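Local coordinates for protein separin (PDB 5U1T) that cleaves the Scc1 subunit of cohesin at the onset of anaphase as a caspase-like cysteine protease that securin keeps inactive during most of the cell cycle, at residues Gln798-Lys801 with Ile802-Ile806; Gly754-Ile757 with Ser758-Asp762; Asp1032-Asn1036 with His1037-Lys1041; Pro1080-Phe1083 with Asp1084-Asn1088; Glu1509-Gly1512 with Thr1513-Tyr1517. One frame throughout, in Å; residues are numbered along the deposited sequence.

Contact 1 of 5, residues Gln798-Lys801 with Ile802-Ile806; sequences QLIK and IHIRI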
loop_
_atom_site.group_PDB
_atom_site.type_symbol
_atom_site.label_atom_id
_atom_site.label_comp_id
_atom_site.label_asym_id
_atom_site.label_seq_id
_atom_site.Cartn_x
_atom_site.Cartn_y
_atom_site.Cartn_z
ATOM N N GLN A 798 -4.282 -3.659 11.765
ATOM C CA GLN A 798 -3.710 -4.859 12.342
ATOM C C GLN A 798 -3.246 -4.663 13.791
ATOM O O GLN A 798 -3.533 -5.495 14.647
ATOM C CB GLN A 798 -2.540 -5.354 11.492
ATOM C CG GLN A 798 -2.292 -6.849 11.601
ATOM C CD GLN A 798 -3.593 -7.646 11.575
ATOM O OE1 GLN A 798 -4.294 -7.711 10.559
ATOM N NE2 GLN A 798 -3.940 -8.228 12.721
ATOM N N LEU A 799 -2.521 -3.579 14.059
ATOM C CA LEU A 799 -1.985 -3.327 15.389
ATOM C C LEU A 799 -3.115 -3.155 16.399
ATOM O O LEU A 799 -3.080 -3.746 17.487
ATOM C CB LEU A 799 -1.089 -2.093 15.402
ATOM C CG LEU A 799 0.407 -2.282 15.170
ATOM C CD1 LEU A 799 1.034 -0.944 14.796
ATOM C CD2 LEU A 799 1.111 -2.854 16.375
ATOM N N ILE A 800 -4.117 -2.354 16.032
ATOM C CA ILE A 800 -5.281 -2.161 16.880
ATOM C C ILE A 800 -5.996 -3.492 17.123
ATOM O O ILE A 800 -6.301 -3.823 18.252
ATOM C CB ILE A 800 -6.243 -1.127 16.279
ATOM C CG1 ILE A 800 -5.534 0.237 16.176
ATOM C CG2 ILE A 800 -7.496 -1.031 17.118
ATOM C CD1 ILE A 800 -6.372 1.394 15.619
ATOM N N LYS A 801 -6.237 -4.263 16.071
ATOM C CA LYS A 801 -6.828 -5.573 16.225
ATOM C C LYS A 801 -5.989 -6.447 17.165
ATOM O O LYS A 801 -6.544 -7.182 17.986
ATOM C CB LYS A 801 -6.993 -6.252 14.863
ATOM C CG LYS A 801 -8.248 -5.859 14.064
ATOM C CD LYS A 801 -8.172 -6.479 12.658
ATOM C CE LYS A 801 -9.543 -6.847 12.068
ATOM N NZ LYS A 801 -9.453 -7.737 10.843
ATOM N N ILE A 802 -4.667 -6.370 17.080
ATOM C CA ILE A 802 -3.838 -7.256 17.900
ATOM C C ILE A 802 -3.975 -6.887 19.381
ATOM O O ILE A 802 -3.995 -7.754 20.258
ATOM C CB ILE A 802 -2.342 -7.216 17.499
ATOM C CG1 ILE A 802 -2.125 -7.755 16.083
ATOM C CG2 ILE A 802 -1.504 -8.056 18.445
ATOM C CD1 ILE A 802 -0.695 -7.565 15.585
ATOM N N HIS A 803 -4.107 -5.594 19.647
ATOM C CA HIS A 803 -4.218 -5.101 21.000
ATOM C C HIS A 803 -5.646 -5.213 21.566
ATOM O O HIS A 803 -5.833 -5.210 22.784
ATOM C CB HIS A 803 -3.706 -3.662 21.060
ATOM C CG HIS A 803 -2.221 -3.550 20.881
ATOM N ND1 HIS A 803 -1.347 -3.472 21.944
ATOM C CD2 HIS A 803 -1.453 -3.528 19.766
ATOM C CE1 HIS A 803 -0.106 -3.393 21.491
ATOM N NE2 HIS A 803 -0.144 -3.427 20.173
ATOM N N ILE A 804 -6.645 -5.319 20.692
ATOM C CA ILE A 804 -8.008 -5.634 21.116
ATOM C C ILE A 804 -8.039 -7.076 21.566
ATOM O O ILE A 804 -8.564 -7.384 22.629
ATOM C CB ILE A 804 -9.033 -5.427 20.004
ATOM C CG1 ILE A 804 -9.269 -3.941 19.796
ATOM C CG2 ILE A 804 -10.344 -6.100 20.336
ATOM C CD1 ILE A 804 -9.843 -3.613 18.448
ATOM N N ARG A 805 -7.441 -7.954 20.771
ATOM C CA ARG A 805 -7.359 -9.358 21.124
ATOM C C ARG A 805 -6.788 -9.590 22.526
ATOM O O ARG A 805 -7.265 -10.454 23.241
ATOM C CB ARG A 805 -6.521 -10.112 20.100
ATOM C CG ARG A 805 -6.157 -11.487 20.567
ATOM C CD ARG A 805 -5.302 -12.203 19.594
ATOM N NE ARG A 805 -6.070 -13.184 18.835
ATOM C CZ ARG A 805 -5.927 -14.496 18.970
ATOM N NH1 ARG A 805 -6.660 -15.314 18.219
ATOM N NH2 ARG A 805 -5.050 -14.991 19.852
ATOM N N ILE A 806 -5.777 -8.832 22.940
ATOM C CA ILE A 806 -5.235 -9.045 24.278
ATOM C C ILE A 806 -5.795 -8.059 25.295
ATOM O O ILE A 806 -5.312 -7.986 26.423
ATOM C CB ILE A 806 -3.701 -8.952 24.303
ATOM C CG1 ILE A 806 -3.250 -7.519 24.020
ATOM C CG2 ILE A 806 -3.098 -9.953 23.335
ATOM C CD1 ILE A 806 -1.776 -7.375 24.004
#
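Ile800 and Ile804 meet one turn apart near the end of helix 782-805, with Ile800 CG2 3.7 Å from Ile804 CD1. Ile804 CG1 lies opposite the carbonyl carbon and beside the backbone N (chi1 -74°), which carries CD1 back over the preceding turn. Both isoleucines also pack on helix 829-845. Ile802 CG1 comes 3.8 Å from the amide end of Gln798, at NE2, on the side facing helices 729-752 and 756-775. His803 lies alongside Leu799, pointing the same way, and touches Asp811 and Cys812 as well as an acidic side chain of another protein chain; with an alanine here Leu799 would probably lose its neighbour and a gap open toward helix 809-825. Lys801 marks the loose side: it is the exposed residue of the contact, its CB starting away from the next turn. Backbone bonds run through both sides, such as Arg805 N to Lys801 O at 3.0 Å and 168°. They thus continue past the exposed lysine, whereas the apolar contacts gather where neighbouring helices close in.

Contact 2 of 5, residues Gly754-Ile757 with Ser758-Asp762; sequences GNVI and SAVID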
loop_
_atom_site.group_PDB
_atom_site.type_symbol
_atom_site.label_atom_id
_atom_site.label_comp_id
_atom_site.label_asym_id
_atom_site.label_seq_id
_atom_site.Cartn_x
_atom_site.Cartn_y
_atom_site.Cartn_z
ATOM N N GLY A 754 -2.154 -17.315 17.253
ATOM C CA GLY A 754 -1.833 -17.081 18.654
ATOM C C GLY A 754 -0.397 -16.657 18.974
ATOM O O GLY A 754 0.125 -16.987 20.058
ATOM N N ASN A 755 0.241 -15.921 18.055
ATOM C CA ASN A 755 1.581 -15.353 18.286
ATOM C C ASN A 755 1.557 -13.840 18.414
ATOM O O ASN A 755 2.034 -13.120 17.532
ATOM C CB ASN A 755 2.535 -15.739 17.165
ATOM C CG ASN A 755 2.947 -17.168 17.245
ATOM O OD1 ASN A 755 2.410 -17.928 18.050
ATOM N ND2 ASN A 755 3.903 -17.558 16.417
ATOM N N VAL A 756 1.013 -13.372 19.524
ATOM C CA VAL A 756 0.719 -11.970 19.699
ATOM C C VAL A 756 1.971 -11.134 19.635
ATOM O O VAL A 756 1.995 -10.131 18.932
ATOM C CB VAL A 756 -0.003 -11.723 21.021
ATOM C CG1 VAL A 756 -0.146 -10.238 21.285
ATOM C CG2 VAL A 756 -1.360 -12.388 20.979
ATOM N N ILE A 757 3.018 -11.558 20.334
ATOM C CA ILE A 757 4.235 -10.754 20.421
ATOM C C ILE A 757 4.881 -10.526 19.063
ATOM O O ILE A 757 5.046 -9.387 18.621
ATOM C CB ILE A 757 5.291 -11.394 21.336
ATOM C CG1 ILE A 757 4.715 -11.631 22.738
ATOM C CG2 ILE A 757 6.558 -10.523 21.375
ATOM C CD1 ILE A 757 4.156 -10.383 23.364
ATOM N N SER A 758 5.248 -11.612 18.402
ATOM C CA SER A 758 5.937 -11.502 17.134
ATOM C C SER A 758 5.028 -10.819 16.086
ATOM O O SER A 758 5.513 -10.083 15.238
ATOM C CB SER A 758 6.425 -12.885 16.673
ATOM O OG SER A 758 5.341 -13.712 16.317
ATOM N N ALA A 759 3.715 -11.011 16.168
ATOM C CA ALA A 759 2.814 -10.258 15.285
ATOM C C ALA A 759 2.917 -8.752 15.536
ATOM O O ALA A 759 2.864 -7.959 14.606
ATOM C CB ALA A 759 1.381 -10.713 15.455
ATOM N N VAL A 760 3.060 -8.362 16.800
ATOM C CA VAL A 760 3.234 -6.951 17.139
ATOM C C VAL A 760 4.538 -6.444 16.540
ATOM O O VAL A 760 4.575 -5.358 15.975
ATOM C CB VAL A 760 3.239 -6.700 18.668
ATOM C CG1 VAL A 760 3.706 -5.287 18.980
ATOM C CG2 VAL A 760 1.864 -6.921 19.237
ATOM N N ILE A 761 5.598 -7.240 16.654
ATOM C CA ILE A 761 6.905 -6.846 16.143
ATOM C C ILE A 761 6.886 -6.671 14.626
ATOM O O ILE A 761 7.390 -5.671 14.115
ATOM C CB ILE A 761 7.979 -7.857 16.527
ATOM C CG1 ILE A 761 8.097 -7.902 18.049
ATOM C CG2 ILE A 761 9.309 -7.494 15.882
ATOM C CD1 ILE A 761 9.164 -8.837 18.562
ATOM N N ASP A 762 6.290 -7.633 13.922
ATOM C CA ASP A 762 6.154 -7.572 12.474
ATOM C C ASP A 762 5.514 -6.262 12.047
ATOM O O ASP A 762 6.127 -5.467 11.325
ATOM C CB ASP A 762 5.329 -8.745 11.955
ATOM C CG ASP A 762 6.112 -10.037 11.940
ATOM O OD1 ASP A 762 7.340 -10.013 12.183
ATOM O OD2 ASP A 762 5.496 -11.091 11.673
#
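The carboxamide of Asn755, the flat group that approaches the next turn, is not stacked on Ser758: the closest approach is through its stem, with Asn755 CB 3.6 Å from Ser758 OG. The other flat group, the carboxylate of Asp762, looks outside this turn and accepts a hydrogen bond from Ser746 OG through OD2. Asn755 occupies the N-cap position of helix 756-775, yet its side chain makes no capping bond; Ser758 N is instead bonded to OD1 of Asn1108. Just before Asn755, Gly754, at positive phi (61°), is the C-prime residue of a Schellman motif that ends helix 729-752, with Asn755 N turned back to Asn750 O and Gly754 N to Ile751 O. One helix therefore stops and the next starts within a few residues. The new helix is bonded at once: Ala759 N reaches Asn755 O at 3.0 Å with an N-H...O angle of 156°, and Ile761 N bonds to Ile757 O in the same way. Along one flank Ile757 CG2 lies 4.2 Å from Ile761 CD1. Along another, Val756 CG1 and Val760 CG2 are 4.4 Å apart, and both valines pack against Ile802 of helix 782-805.

Contact 3 of 5, residues Asp1032-Asn1036 with His1037-Lys1041; sequences DTLDN and HELSK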
loop_
_atom_site.group_PDB
_atom_site.type_symbol
_atom_site.label_atom_id
_atom_site.label_comp_id
_atom_site.label_asym_id
_atom_site.label_seq_id
_atom_site.Cartn_x
_atom_site.Cartn_y
_atom_site.Cartn_z
ATOM N N ASP A 1032 -6.110 -20.709 22.745
ATOM C CA ASP A 1032 -5.177 -19.799 22.048
ATOM C C ASP A 1032 -5.774 -19.085 20.831
ATOM O O ASP A 1032 -5.203 -18.107 20.333
ATOM C CB ASP A 1032 -3.933 -20.551 21.597
ATOM C CG ASP A 1032 -4.267 -21.922 21.069
ATOM O OD1 ASP A 1032 -4.611 -22.792 21.913
ATOM O OD2 ASP A 1032 -4.199 -22.117 19.827
ATOM N N THR A 1033 -6.919 -19.562 20.354
ATOM C CA THR A 1033 -7.604 -18.874 19.270
ATOM C C THR A 1033 -8.582 -17.798 19.774
ATOM O O THR A 1033 -9.301 -17.196 18.973
ATOM C CB THR A 1033 -8.364 -19.866 18.386
ATOM O OG1 THR A 1033 -9.548 -20.274 19.069
ATOM C CG2 THR A 1033 -7.515 -21.092 18.110
ATOM N N LEU A 1034 -8.599 -17.537 21.085
ATOM C CA LEU A 1034 -9.574 -16.593 21.645
ATOM C C LEU A 1034 -9.003 -15.233 22.012
ATOM O O LEU A 1034 -7.889 -15.126 22.500
ATOM C CB LEU A 1034 -10.232 -17.197 22.877
ATOM C CG LEU A 1034 -10.920 -18.537 22.645
ATOM C CD1 LEU A 1034 -11.464 -19.138 23.942
ATOM C CD2 LEU A 1034 -12.012 -18.300 21.648
ATOM N N ASP A 1035 -9.776 -14.186 21.759
ATOM C CA ASP A 1035 -9.457 -12.880 22.305
ATOM C C ASP A 1035 -9.855 -12.899 23.768
ATOM O O ASP A 1035 -10.755 -13.654 24.153
ATOM C CB ASP A 1035 -10.192 -11.783 21.570
ATOM C CG ASP A 1035 -11.665 -12.040 21.513
ATOM O OD1 ASP A 1035 -12.081 -12.842 20.635
ATOM O OD2 ASP A 1035 -12.404 -11.478 22.362
ATOM N N ASN A 1036 -9.206 -12.077 24.582
ATOM C CA ASN A 1036 -9.419 -12.115 26.014
ATOM C C ASN A 1036 -10.881 -11.975 26.422
ATOM O O ASN A 1036 -11.329 -12.674 27.330
ATOM C CB ASN A 1036 -8.598 -11.039 26.708
ATOM C CG ASN A 1036 -8.291 -11.400 28.154
ATOM O OD1 ASN A 1036 -7.594 -12.386 28.422
ATOM N ND2 ASN A 1036 -8.823 -10.611 29.092
ATOM N N HIS A 1037 -11.632 -11.112 25.751
ATOM C CA HIS A 1037 -13.018 -10.916 26.134
ATOM C C HIS A 1037 -13.866 -12.166 25.836
ATOM O O HIS A 1037 -14.862 -12.423 26.506
ATOM C CB HIS A 1037 -13.600 -9.688 25.440
ATOM C CG HIS A 1037 -15.071 -9.509 25.659
ATOM N ND1 HIS A 1037 -15.591 -8.927 26.799
ATOM C CD2 HIS A 1037 -16.134 -9.844 24.890
ATOM C CE1 HIS A 1037 -16.909 -8.914 26.719
ATOM N NE2 HIS A 1037 -17.264 -9.451 25.563
ATOM N N GLU A 1038 -13.460 -12.938 24.830
ATOM C CA GLU A 1038 -14.131 -14.189 24.515
ATOM C C GLU A 1038 -13.707 -15.287 25.497
ATOM O O GLU A 1038 -14.507 -16.164 25.845
ATOM C CB GLU A 1038 -13.838 -14.625 23.073
ATOM C CG GLU A 1038 -14.594 -15.883 22.642
ATOM C CD GLU A 1038 -16.116 -15.716 22.707
ATOM O OE1 GLU A 1038 -16.597 -14.570 22.588
ATOM O OE2 GLU A 1038 -16.840 -16.723 22.886
ATOM N N LEU A 1039 -12.446 -15.243 25.926
ATOM C CA LEU A 1039 -11.931 -16.205 26.891
ATOM C C LEU A 1039 -12.682 -16.029 28.192
ATOM O O LEU A 1039 -12.880 -16.964 28.934
ATOM C CB LEU A 1039 -10.427 -16.026 27.114
ATOM C CG LEU A 1039 -9.777 -16.961 28.135
ATOM C CD1 LEU A 1039 -9.854 -18.419 27.702
ATOM C CD2 LEU A 1039 -8.331 -16.552 28.434
ATOM N N SER A 1040 -13.113 -14.806 28.441
ATOM C CA SER A 1040 -13.858 -14.454 29.623
ATOM C C SER A 1040 -15.263 -15.070 29.597
ATOM O O SER A 1040 -15.692 -15.735 30.559
ATOM C CB SER A 1040 -13.908 -12.934 29.728
ATOM O OG SER A 1040 -14.922 -12.490 30.601
ATOM N N LYS A 1041 -15.964 -14.856 28.489
ATOM C CA LYS A 1041 -17.303 -15.376 28.279
ATOM C C LYS A 1041 -17.344 -16.901 28.187
ATOM O O LYS A 1041 -18.279 -17.526 28.670
ATOM C CB LYS A 1041 -17.896 -14.766 27.013
ATOM C CG LYS A 1041 -18.060 -13.270 27.109
ATOM C CD LYS A 1041 -19.007 -12.747 26.053
ATOM C CE LYS A 1041 -18.735 -13.397 24.702
ATOM N NZ LYS A 1041 -19.955 -13.369 23.821
#
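Asp1035 and Glu1038 form the polar start of helix 1036-1054. Glu1038 N gives a hydrogen bond to Asp1035 OD2 at 3.1 Å, arriving from above the carboxylate, 55° out of its plane. The chi1 of 53°, which sets CG in the crowded position between backbone N and carbonyl carbon, brings the carboxylate over the first turn. Asp1035 O grips the same turn from the backbone, accepting Leu1039 N at 2.9 Å and, more weakly, Glu1038 N. The N-terminal end of the helix would be expected to favour the negative charge of this aspartate. If a leucine stood in its place, Glu1038 N would probably be left with just that weak backbone bond.

Among the charged groups, Glu1038 OE2 is bonded to His936 NE2, while Lys1041 NZ makes a long salt bridge with Glu1038 OE1 at 3.8 Å. Asn1036 ND2 bonds to Pro1076 O, joining the helix start to helix 1075-1088.

The apolar contacts start from Leu1034. Its CD2 lies 3.7 Å from Glu1038 CG, on the aliphatic stem, and its CD1 is 4.2 Å from Leu1039 CD1, the two leucine side chains crossing at about a right angle. Leu1034 precedes the N-cap and Leu1039 is the fourth residue after it, so the pair has the positions of a hydrophobic staple beside a side-chain N-cap.

Contact 4 of 5, residues Pro1080-Phe1083 with Asp1084-Asn1088; sequences PLLF and DKVLN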
loop_
_atom_site.group_PDB
_atom_site.type_symbol
_atom_site.label_atom_id
_atom_site.label_comp_id
_atom_site.label_asym_id
_atom_site.label_seq_id
_atom_site.Cartn_x
_atom_site.Cartn_y
_atom_site.Cartn_z
ATOM N N PRO A 1080 -4.195 -10.653 30.268
ATOM C CA PRO A 1080 -3.892 -9.260 29.936
ATOM C C PRO A 1080 -2.683 -8.710 30.686
ATOM O O PRO A 1080 -1.932 -7.933 30.121
ATOM C CB PRO A 1080 -5.153 -8.511 30.364
ATOM C CG PRO A 1080 -6.202 -9.546 30.494
ATOM C CD PRO A 1080 -5.523 -10.789 30.885
ATOM N N LEU A 1081 -2.500 -9.090 31.942
ATOM C CA LEU A 1081 -1.408 -8.528 32.733
ATOM C C LEU A 1081 -0.057 -9.021 32.231
ATOM O O LEU A 1081 0.896 -8.260 32.158
ATOM C CB LEU A 1081 -1.590 -8.861 34.220
ATOM C CG LEU A 1081 -2.865 -8.283 34.838
ATOM C CD1 LEU A 1081 -3.205 -8.953 36.199
ATOM C CD2 LEU A 1081 -2.771 -6.778 34.990
ATOM N N LEU A 1082 0.019 -10.293 31.875
ATOM C CA LEU A 1082 1.262 -10.849 31.391
ATOM C C LEU A 1082 1.612 -10.243 30.034
ATOM O O LEU A 1082 2.768 -9.914 29.771
ATOM C CB LEU A 1082 1.169 -12.363 31.290
ATOM C CG LEU A 1082 2.445 -13.028 30.792
ATOM C CD1 LEU A 1082 3.520 -13.112 31.876
ATOM C CD2 LEU A 1082 2.110 -14.389 30.252
ATOM N N PHE A 1083 0.614 -10.092 29.177
ATOM C CA PHE A 1083 0.845 -9.479 27.876
ATOM C C PHE A 1083 1.360 -8.065 28.062
ATOM O O PHE A 1083 2.284 -7.641 27.375
ATOM C CB PHE A 1083 -0.426 -9.483 27.026
ATOM C CG PHE A 1083 -0.561 -10.700 26.172
ATOM C CD1 PHE A 1083 0.518 -11.155 25.424
ATOM C CD2 PHE A 1083 -1.745 -11.407 26.128
ATOM C CE1 PHE A 1083 0.408 -12.282 24.639
ATOM C CE2 PHE A 1083 -1.858 -12.535 25.340
ATOM C CZ PHE A 1083 -0.777 -12.971 24.596
ATOM N N ASP A 1084 0.767 -7.355 29.016
ATOM C CA ASP A 1084 1.200 -6.008 29.337
ATOM C C ASP A 1084 2.664 -6.004 29.733
ATOM O O ASP A 1084 3.443 -5.209 29.214
ATOM C CB ASP A 1084 0.367 -5.413 30.466
ATOM C CG ASP A 1084 0.695 -3.962 30.714
ATOM O OD1 ASP A 1084 1.711 -3.674 31.376
ATOM O OD2 ASP A 1084 -0.047 -3.092 30.225
ATOM N N LYS A 1085 3.030 -6.893 30.656
ATOM C CA LYS A 1085 4.406 -6.969 31.136
ATOM C C LYS A 1085 5.371 -7.315 29.990
ATOM O O LYS A 1085 6.334 -6.581 29.744
ATOM C CB LYS A 1085 4.514 -7.989 32.274
ATOM C CG LYS A 1085 5.907 -8.173 32.870
ATOM C CD LYS A 1085 6.333 -7.034 33.777
ATOM C CE LYS A 1085 7.667 -7.371 34.453
ATOM N NZ LYS A 1085 8.235 -6.282 35.309
ATOM N N VAL A 1086 5.100 -8.406 29.272
ATOM C CA VAL A 1086 5.994 -8.865 28.206
ATOM C C VAL A 1086 6.193 -7.826 27.097
ATOM O O VAL A 1086 7.330 -7.497 26.746
ATOM C CB VAL A 1086 5.486 -10.173 27.572
ATOM C CG1 VAL A 1086 6.267 -10.483 26.307
ATOM C CG2 VAL A 1086 5.598 -11.317 28.566
ATOM N N LEU A 1087 5.089 -7.307 26.562
ATOM C CA LEU A 1087 5.134 -6.315 25.496
ATOM C C LEU A 1087 5.877 -5.043 25.899
ATOM O O LEU A 1087 6.319 -4.277 25.037
ATOM C CB LEU A 1087 3.719 -5.962 25.035
ATOM C CG LEU A 1087 3.119 -6.900 23.981
ATOM C CD1 LEU A 1087 1.680 -6.542 23.691
ATOM C CD2 LEU A 1087 3.928 -6.874 22.686
ATOM N N ASN A 1088 6.113 -4.860 27.178
ATOM C CA ASN A 1088 6.700 -3.624 27.657
ATOM C C ASN A 1088 8.191 -3.775 27.918
ATOM O O ASN A 1088 8.919 -2.813 27.939
ATOM C CB ASN A 1088 5.995 -3.174 28.925
ATOM C CG ASN A 1088 5.504 -1.753 28.850
ATOM O OD1 ASN A 1088 6.283 -0.826 28.863
ATOM N ND2 ASN A 1088 4.204 -1.578 28.792
#
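Leu1087 folds back along the helix over the carbonyl oxygen of Phe1083. Its CB lies 3.2 Å from Phe1083 O; CG, set opposite the carbonyl carbon by a chi1 of -85°, follows at 3.6 Å from the same oxygen. At the tip the branches part: CD1 is still 3.9 Å from Phe1083 O and also packs on Ile806, while CD2 turns to Ile757 and Val760 of helix 756-775. That oxygen also accepts Leu1087 N at 2.9 Å. The apolar side-chain pair of the contact, Leu1082 CG to Val1086 CG2 at 4.2 Å, is backed by the bond from Val1086 N to Leu1082 O, with an N-H...O angle of 178°. Asp1084 N bonds to the carbonyl of Pro1080, whose own ring nitrogen has no hydrogen to give, consistent with the kink in helix 1075-1088 there. The chemistry thus separates two roles: Phe1083, Val1086 and Leu1087 meet helix 756-775, while the amine of Lys1085 ties the helix to the carbonyl oxygens of Lys1484 and Leu1519.

Contact 5 of 5, residues Glu1509-Gly1512 with Thr1513-Tyr1517; sequences EPTG and TIYTY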
loop_
_atom_site.group_PDB
_atom_site.type_symbol
_atom_site.label_atom_id
_atom_site.label_comp_id
_atom_site.label_asym_id
_atom_site.label_seq_id
_atom_site.Cartn_x
_atom_site.Cartn_y
_atom_site.Cartn_z
ATOM N N GLU A 1509 -9.671 -4.339 28.684
ATOM C CA GLU A 1509 -9.189 -4.221 30.052
ATOM C C GLU A 1509 -8.800 -2.785 30.347
ATOM O O GLU A 1509 -8.215 -2.107 29.507
ATOM C CB GLU A 1509 -8.002 -5.140 30.299
ATOM C CG GLU A 1509 -8.303 -6.598 30.098
ATOM C CD GLU A 1509 -9.445 -7.079 30.970
ATOM O OE1 GLU A 1509 -9.498 -6.720 32.162
ATOM O OE2 GLU A 1509 -10.310 -7.814 30.448
ATOM N N PRO A 1510 -9.142 -2.312 31.544
ATOM C CA PRO A 1510 -8.801 -0.956 31.950
ATOM C C PRO A 1510 -7.388 -0.945 32.501
ATOM O O PRO A 1510 -6.796 -2.011 32.645
ATOM C CB PRO A 1510 -9.827 -0.667 33.033
ATOM C CG PRO A 1510 -10.004 -1.995 33.695
ATOM C CD PRO A 1510 -9.862 -3.036 32.603
ATOM N N THR A 1511 -6.839 0.225 32.798
ATOM C CA THR A 1511 -5.607 0.258 33.575
ATOM C C THR A 1511 -5.478 1.523 34.380
ATOM O O THR A 1511 -6.286 2.448 34.258
ATOM C CB THR A 1511 -4.333 0.129 32.713
ATOM O OG1 THR A 1511 -3.210 -0.111 33.583
ATOM C CG2 THR A 1511 -4.091 1.412 31.864
ATOM N N GLY A 1512 -4.421 1.554 35.175
ATOM C CA GLY A 1512 -4.232 2.571 36.181
ATOM C C GLY A 1512 -2.955 2.224 36.910
ATOM O O GLY A 1512 -2.331 1.191 36.658
ATOM N N THR A 1513 -2.490 3.183 37.683
ATOM C CA THR A 1513 -1.230 3.144 38.387
ATOM C C THR A 1513 -0.989 1.942 39.229
ATOM O O THR A 1513 0.109 1.501 39.439
ATOM C CB THR A 1513 -1.187 4.349 39.302
ATOM O OG1 THR A 1513 -1.376 5.523 38.518
ATOM C CG2 THR A 1513 0.109 4.423 39.986
ATOM N N ILE A 1514 -2.072 1.423 39.709
ATOM C CA ILE A 1514 -2.123 0.288 40.599
ATOM C C ILE A 1514 -1.567 -1.022 39.986
ATOM O O ILE A 1514 -0.686 -1.665 40.561
ATOM C CB ILE A 1514 -3.569 0.122 41.025
ATOM C CG1 ILE A 1514 -3.731 -1.148 41.838
ATOM C CG2 ILE A 1514 -4.528 0.311 39.787
ATOM C CD1 ILE A 1514 -3.093 -0.977 43.120
ATOM N N TYR A 1515 -2.017 -1.344 38.791
ATOM C CA TYR A 1515 -1.559 -2.529 38.094
ATOM C C TYR A 1515 -0.117 -2.401 37.671
ATOM O O TYR A 1515 0.589 -3.387 37.582
ATOM C CB TYR A 1515 -2.364 -2.751 36.823
ATOM C CG TYR A 1515 -3.704 -3.398 36.998
ATOM C CD1 TYR A 1515 -4.104 -3.898 38.207
ATOM C CD2 TYR A 1515 -4.572 -3.495 35.942
ATOM C CE1 TYR A 1515 -5.338 -4.478 38.357
ATOM C CE2 TYR A 1515 -5.803 -4.072 36.082
ATOM C CZ TYR A 1515 -6.174 -4.563 37.288
ATOM O OH TYR A 1515 -7.396 -5.141 37.412
ATOM N N THR A 1516 0.316 -1.190 37.375
ATOM C CA THR A 1516 1.684 -1.011 36.949
ATOM C C THR A 1516 2.653 -1.334 38.068
ATOM O O THR A 1516 3.638 -1.999 37.839
ATOM C CB THR A 1516 1.948 0.364 36.342
ATOM O OG1 THR A 1516 2.253 1.286 37.372
ATOM C CG2 THR A 1516 0.757 0.843 35.615
ATOM N N TYR A 1517 2.367 -0.897 39.280
ATOM C CA TYR A 1517 3.247 -1.201 40.379
ATOM C C TYR A 1517 3.303 -2.684 40.573
ATOM O O TYR A 1517 4.362 -3.243 40.721
ATOM C CB TYR A 1517 2.799 -0.540 41.654
ATOM C CG TYR A 1517 3.234 0.883 41.784
ATOM C CD1 TYR A 1517 2.808 1.827 40.895
ATOM C CD2 TYR A 1517 4.054 1.283 42.806
ATOM C CE1 TYR A 1517 3.188 3.137 41.013
ATOM C CE2 TYR A 1517 4.443 2.592 42.927
ATOM C CZ TYR A 1517 4.002 3.511 42.024
ATOM O OH TYR A 1517 4.382 4.813 42.128
#
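Gly1512, the N-cap residue of helix 1513-1519 in the caspase-like family C50 region, meets Thr1516 one turn on. Gly1512 O is the hub of the first shell: Thr1516 CG2 lies 3.3 Å from it, and Tyr1515 N makes a weak hydrogen bond to it at 3.3 Å with an angle of 129°. Thr1511 OG1 adds another weak bond to this oxygen. With CG beside the backbone N (chi1 -80°), the Tyr1515 ring is directed back toward the incoming loop, its CE2 4.1 Å from Pro1510 O in an oblique approach. Further out, Tyr1515 packs on Ser1364, Met1502 and Leu1081, which probably limit where the ring can lie. Thr1513 is held by OG1 to OE2 of Glu1475 and packs on Leu1494 of strand 1492-1494. Its side chain is about 11 Å from that of Cys1497, the probable catalytic cysteine. Thr1513 O takes two donors from the same face of its plane: Tyr1517 N, and Thr1516 OG1 at 3.0 Å.

In the fold
Contacts 1 and 2, on consecutive helices with centres 10 Å apart, join through Ile806 CG2 and Val756 CG1 at 3.6 Å. Contact 1 also reaches contact 3, where Arg805 O lies 2.9 Å from Asn1036 N in a probable hydrogen bond, and contact 4, where Ile806 CG2 lies 3.4 Å from Phe1083 CD2. Contact 4 packs on contact 2, with Val756 CB 3.7 Å from Phe1083 CE1, and continues into contact 5 through Pro1080 CG and Glu1509 CG, 3.6 Å apart. Contacts 2 and 5 do not touch, their nearest atoms being about 13 Å apart, so contact 4 bridges them. The packing thus runs from helices 756-775 and 782-805 to the loop and helix of contact 5, near the probable catalytic cysteine.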